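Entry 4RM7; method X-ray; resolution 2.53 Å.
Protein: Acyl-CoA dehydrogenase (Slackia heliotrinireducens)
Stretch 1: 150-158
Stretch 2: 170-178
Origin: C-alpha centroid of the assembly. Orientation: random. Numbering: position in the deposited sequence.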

ATOM      1  N   THR A 150     -25.023  17.591  49.477  1.00103.78           N
ATOM      2  CA  THR A 150     -25.339  17.288  48.096  1.00 97.60           C
ATOM      3  C   THR A 150     -24.218  16.561  47.390  1.00 90.85           C
ATOM      4  O   THR A 150     -23.057  16.669  47.765  1.00 88.78           O
ATOM      5  CB  THR A 150     -25.569  18.580  47.320  1.00101.60           C
ATOM      6  OG1 THR A 150     -24.548  19.516  47.677  1.00114.93           O
ATOM      7  CG2 THR A 150     -26.917  19.156  47.657  1.00104.08           C
ATOM      8  N   LEU A 151     -24.593  15.822  46.354  1.00 83.35           N
ATOM      9  CA  LEU A 151     -23.651  15.164  45.470  1.00 77.17           C
ATOM     10  C   LEU A 151     -23.665  15.899  44.143  1.00 75.62           C
ATOM     11  O   LEU A 151     -24.712  16.103  43.551  1.00 72.05           O
ATOM     12  CB  LEU A 151     -24.069  13.718  45.253  1.00 76.11           C
ATOM     13  CG  LEU A 151     -24.074  12.829  46.487  1.00 83.90           C
ATOM     14  CD1 LEU A 151     -24.407  11.395  46.126  1.00 78.54           C
ATOM     15  CD2 LEU A 151     -22.729  12.908  47.179  1.00 87.03           C
ATOM     16  N   VAL A 152     -22.496  16.310  43.686  1.00 76.76           N
ATOM     17  CA  VAL A 152     -22.405  17.126  42.492  1.00 75.32           C
ATOM     18  C   VAL A 152     -21.479  16.553  41.420  1.00 71.24           C
ATOM     19  O   VAL A 152     -20.352  16.182  41.699  1.00 69.10           O
ATOM     20  CB  VAL A 152     -21.955  18.539  42.867  1.00 75.69           C
ATOM     21  CG1 VAL A 152     -20.497  18.532  43.275  1.00 77.85           C
ATOM     22  CG2 VAL A 152     -22.203  19.497  41.725  1.00 77.02           C
HETATM   23  N   MSE A 153     -21.960  16.514  40.184  1.00 71.03           N
HETATM   24  CA  MSE A 153     -21.216  15.904  39.093  1.00 68.33           C
HETATM   25  C   MSE A 153     -20.653  16.945  38.119  1.00 66.02           C
HETATM   26  O   MSE A 153     -21.353  17.876  37.716  1.00 63.29           O
HETATM   27  CB  MSE A 153     -22.101  14.911  38.344  1.00 67.49           C
HETATM   28  CG  MSE A 153     -21.411  14.266  37.141  1.00 69.95           C
HETATM   29 SE   MSE A 153     -22.568  13.081  36.076  1.00 85.24          SE
HETATM   30  CE  MSE A 153     -22.576  11.501  37.223  1.00 66.24           C
ATOM     31  N   ASN A 154     -19.381  16.770  37.755  1.00 65.86           N
ATOM     32  CA  ASN A 154     -18.695  17.660  36.826  1.00 64.44           C
ATOM     33  C   ASN A 154     -17.826  16.871  35.870  1.00 65.18           C
ATOM     34  O   ASN A 154     -17.038  16.022  36.286  1.00 66.38           O
ATOM     35  CB  ASN A 154     -17.839  18.682  37.567  1.00 64.44           C
ATOM     36  CG  ASN A 154     -18.660  19.777  38.205  1.00 69.20           C
ATOM     37  OD1 ASN A 154     -19.187  20.663  37.516  1.00 71.72           O
ATOM     38  ND2 ASN A 154     -18.771  19.734  39.535  1.00 66.65           N
ATOM     39  N   GLY A 155     -17.979  17.160  34.584  1.00 63.26           N
ATOM     40  CA  GLY A 155     -17.267  16.447  33.546  1.00 61.97           C
ATOM     41  C   GLY A 155     -17.872  16.728  32.187  1.00 62.26           C
ATOM     42  O   GLY A 155     -18.883  17.419  32.078  1.00 66.50           O
ATOM     43  N   THR A 156     -17.241  16.188  31.151  1.00 61.48           N
ATOM     44  CA  THR A 156     -17.669  16.374  29.776  1.00 56.69           C
ATOM     45  C   THR A 156     -17.553  15.056  29.036  1.00 65.76           C
ATOM     46  O   THR A 156     -16.484  14.445  28.992  1.00 68.90           O
ATOM     47  CB  THR A 156     -16.832  17.431  29.042  1.00 56.95           C
ATOM     48  OG1 THR A 156     -17.183  18.729  29.515  1.00 66.40           O
ATOM     49  CG2 THR A 156     -17.104  17.386  27.547  1.00 54.92           C
ATOM     50  N   LYS A 157     -18.660  14.608  28.463  1.00 65.11           N
ATOM     51  CA  LYS A 157     -18.653  13.363  27.734  1.00 57.28           C
ATOM     52  C   LYS A 157     -18.755  13.659  26.257  1.00 57.28           C
ATOM     53  O   LYS A 157     -19.431  14.594  25.840  1.00 56.43           O
ATOM     54  CB  LYS A 157     -19.782  12.454  28.204  1.00 50.96           C
ATOM     55  CG  LYS A 157     -19.619  11.994  29.625  1.00 53.16           C
ATOM     56  CD  LYS A 157     -18.342  11.189  29.836  1.00 54.77           C
ATOM     57  CE  LYS A 157     -18.327  10.595  31.234  1.00 55.21           C
ATOM     58  NZ  LYS A 157     -17.134   9.739  31.521  1.00 57.65           N
HETATM   59  N   MSE A 158     -18.054  12.851  25.475  1.00 64.64           N
HETATM   60  CA  MSE A 158     -17.873  13.076  24.050  1.00 65.30           C
HETATM   61  C   MSE A 158     -18.496  11.935  23.272  1.00 65.66           C
HETATM   62  O   MSE A 158     -18.611  10.825  23.785  1.00 73.62           O
HETATM   63  CB  MSE A 158     -16.385  13.191  23.743  1.00 74.75           C
HETATM   64  CG  MSE A 158     -16.042  13.915  22.467  1.00 86.67           C
HETATM   65 SE   MSE A 158     -14.504  15.075  22.750  1.00178.79          SE
HETATM   66  CE  MSE A 158     -15.314  16.251  24.081  1.00 73.05           C
ATOM     67  N   LEU A 170     -26.583   7.573  30.924  1.00 55.65           N
ATOM     68  CA  LEU A 170     -25.840   6.628  31.732  1.00 53.33           C
ATOM     69  C   LEU A 170     -24.366   7.036  31.722  1.00 54.02           C
ATOM     70  O   LEU A 170     -23.651   6.838  30.739  1.00 56.94           O
ATOM     71  CB  LEU A 170     -26.035   5.204  31.220  1.00 57.38           C
ATOM     72  CG  LEU A 170     -25.298   4.124  32.031  1.00 62.39           C
ATOM     73  CD1 LEU A 170     -25.572   4.262  33.524  1.00 65.36           C
ATOM     74  CD2 LEU A 170     -25.669   2.736  31.564  1.00 62.67           C
ATOM     75  N   VAL A 171     -23.923   7.607  32.832  1.00 57.05           N
ATOM     76  CA  VAL A 171     -22.647   8.307  32.886  1.00 61.41           C
ATOM     77  C   VAL A 171     -21.619   7.611  33.749  1.00 68.61           C
ATOM     78  O   VAL A 171     -21.894   7.243  34.889  1.00 68.11           O
ATOM     79  CB  VAL A 171     -22.820   9.739  33.421  1.00 57.01           C
ATOM     80  CG1 VAL A 171     -21.555  10.526  33.222  1.00 53.66           C
ATOM     81  CG2 VAL A 171     -23.960  10.420  32.704  1.00 58.00           C
ATOM     82  N   SER A 172     -20.428   7.442  33.183  1.00 68.37           N
ATOM     83  CA  SER A 172     -19.294   6.886  33.888  1.00 71.86           C
ATOM     84  C   SER A 172     -18.550   8.014  34.591  1.00 76.39           C
ATOM     85  O   SER A 172     -18.296   9.053  33.984  1.00 77.11           O
ATOM     86  CB  SER A 172     -18.378   6.160  32.919  1.00 69.63           C
ATOM     87  OG  SER A 172     -17.719   7.100  32.097  1.00 72.77           O
ATOM     88  N   ALA A 173     -18.200   7.807  35.861  1.00 71.51           N
ATOM     89  CA  ALA A 173     -17.594   8.864  36.677  1.00 73.24           C
ATOM     90  C   ALA A 173     -16.746   8.319  37.824  1.00 79.05           C
ATOM     91  O   ALA A 173     -17.012   7.239  38.345  1.00 81.57           O
ATOM     92  CB  ALA A 173     -18.683   9.789  37.243  1.00 66.52           C
ATOM     93  N   TYR A 174     -15.716   9.070  38.202  1.00 80.52           N
ATOM     94  CA  TYR A 174     -15.022   8.835  39.467  1.00 76.72           C
ATOM     95  C   TYR A 174     -15.888   9.349  40.601  1.00 77.40           C
ATOM     96  O   TYR A 174     -16.206  10.539  40.657  1.00 80.63           O
ATOM     97  CB  TYR A 174     -13.664   9.531  39.511  1.00 77.53           C
ATOM     98  CG  TYR A 174     -12.568   8.802  38.783  1.00 90.24           C
ATOM     99  CD1 TYR A 174     -12.383   7.436  38.949  1.00 98.10           C
ATOM    100  CD2 TYR A 174     -11.714   9.479  37.920  1.00 98.17           C
ATOM    101  CE1 TYR A 174     -11.372   6.769  38.279  1.00101.05           C
ATOM    102  CE2 TYR A 174     -10.704   8.818  37.242  1.00100.50           C
ATOM    103  CZ  TYR A 174     -10.534   7.464  37.423  1.00100.51           C
ATOM    104  OH  TYR A 174      -9.525   6.815  36.747  1.00 97.79           O
ATOM    105  N   ASP A 175     -16.287   8.453  41.495  1.00 81.07           N
ATOM    106  CA  ASP A 175     -16.998   8.857  42.696  1.00 83.53           C
ATOM    107  C   ASP A 175     -15.983   9.175  43.789  1.00 83.60           C
ATOM    108  O   ASP A 175     -15.131   8.350  44.111  1.00 86.21           O
ATOM    109  CB  ASP A 175     -17.962   7.768  43.146  1.00 87.42           C
ATOM    110  CG  ASP A 175     -18.699   8.130  44.410  1.00 93.68           C
ATOM    111  OD1 ASP A 175     -18.571   9.276  44.882  1.00 97.69           O
ATOM    112  OD2 ASP A 175     -19.424   7.267  44.932  1.00 98.59           O
ATOM    113  N   LYS A 176     -16.076  10.381  44.341  1.00 78.83           N
ATOM    114  CA  LYS A 176     -15.159  10.835  45.379  1.00 83.77           C
ATOM    115  C   LYS A 176     -15.870  11.079  46.709  1.00 88.94           C
ATOM    116  O   LYS A 176     -15.266  11.592  47.650  1.00 94.98           O
ATOM    117  CB  LYS A 176     -14.457  12.121  44.949  1.00 82.35           C
ATOM    118  CG  LYS A 176     -13.442  11.963  43.853  1.00 86.59           C
ATOM    119  CD  LYS A 176     -12.193  12.750  44.202  1.00 93.26           C
ATOM    120  CE  LYS A 176     -11.346  13.018  42.978  1.00 93.94           C
ATOM    121  NZ  LYS A 176     -12.091  13.879  42.026  1.00 87.71           N
ATOM    122  N   THR A 177     -17.149  10.721  46.777  1.00 85.47           N
ATOM    123  CA  THR A 177     -17.963  11.003  47.953  1.00 91.51           C
ATOM    124  C   THR A 177     -17.673  10.042  49.100  1.00101.36           C
ATOM    125  O   THR A 177     -18.147  10.241  50.218  1.00106.90           O
ATOM    126  CB  THR A 177     -19.458  10.941  47.625  1.00 94.24           C
ATOM    127  OG1 THR A 177     -19.807   9.604  47.246  1.00 96.93           O
ATOM    128  CG2 THR A 177     -19.794  11.896  46.484  1.00 91.32           C
ATOM    129  N   GLY A 178     -16.907   8.995  48.816  1.00105.60           N
ATOM    130  CA  GLY A 178     -16.439   8.106  49.860  1.00112.75           C
ATOM    131  C   GLY A 178     -15.283   8.749  50.598  1.00113.74           C
ATOM    132  O   GLY A 178     -14.594   9.615  50.058  1.00111.32           O
TER

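Two strand segments of one chain, one starting at Leu151, the other running through Leu170 to Asp175, meet here without pairing their backbones. Their axes come no closer than 8.6 Å and their N-to-C directions differ by 118°, and no backbone-to-backbone hydrogen bond joins them. Side chains span the gap, with one backbone carbonyl among their partners, and the contact is modest, burying 305 Å² in all.

Leu151 makes the first contact. Its CA-to-CB bond points sideways, but with chi1 in m and chi2 in t the end of the side chain comes nearer, and CD2 lies 3.2 Å from CG2 of Thr177, a tight approach for two methyls. Thr177 sits just beyond its strand and is held from within its own stretch: its N and OG1 both donate to OD1 of Asp175, at 2.8 and 2.7 Å. The hydroxyl is engaged there, and the methyl faces the leucine.

Val152 points away, and Met153, a selenomethionine, points toward the partner strand. Its chi1 and chi2, both t, carry SE to 4.0 Å from CG1 of Val171, and the turn at chi3 (m) sets CE 4.3 Å from CB of Ala173. Val171 and Ala173, two apart on a strand, both point toward stretch 1, so one long, flexible side chain can touch both.

Asn154, Gly155 and Thr156 add no contact, and the next is Lys157, which points toward the other strand. Its aliphatic part packs on Val171, CE to CG1 at 3.8 Å, while NZ continues to Ser172, donating to both OG and O at 2.8 Å each. Such paired acceptors suit a buried ammonium group, which also finds hydrogen bonding elsewhere in the structure. The rule to read is economical: Val171 serves two long side chains, and the lysine combines apolar packing with a polar anchor at its tip.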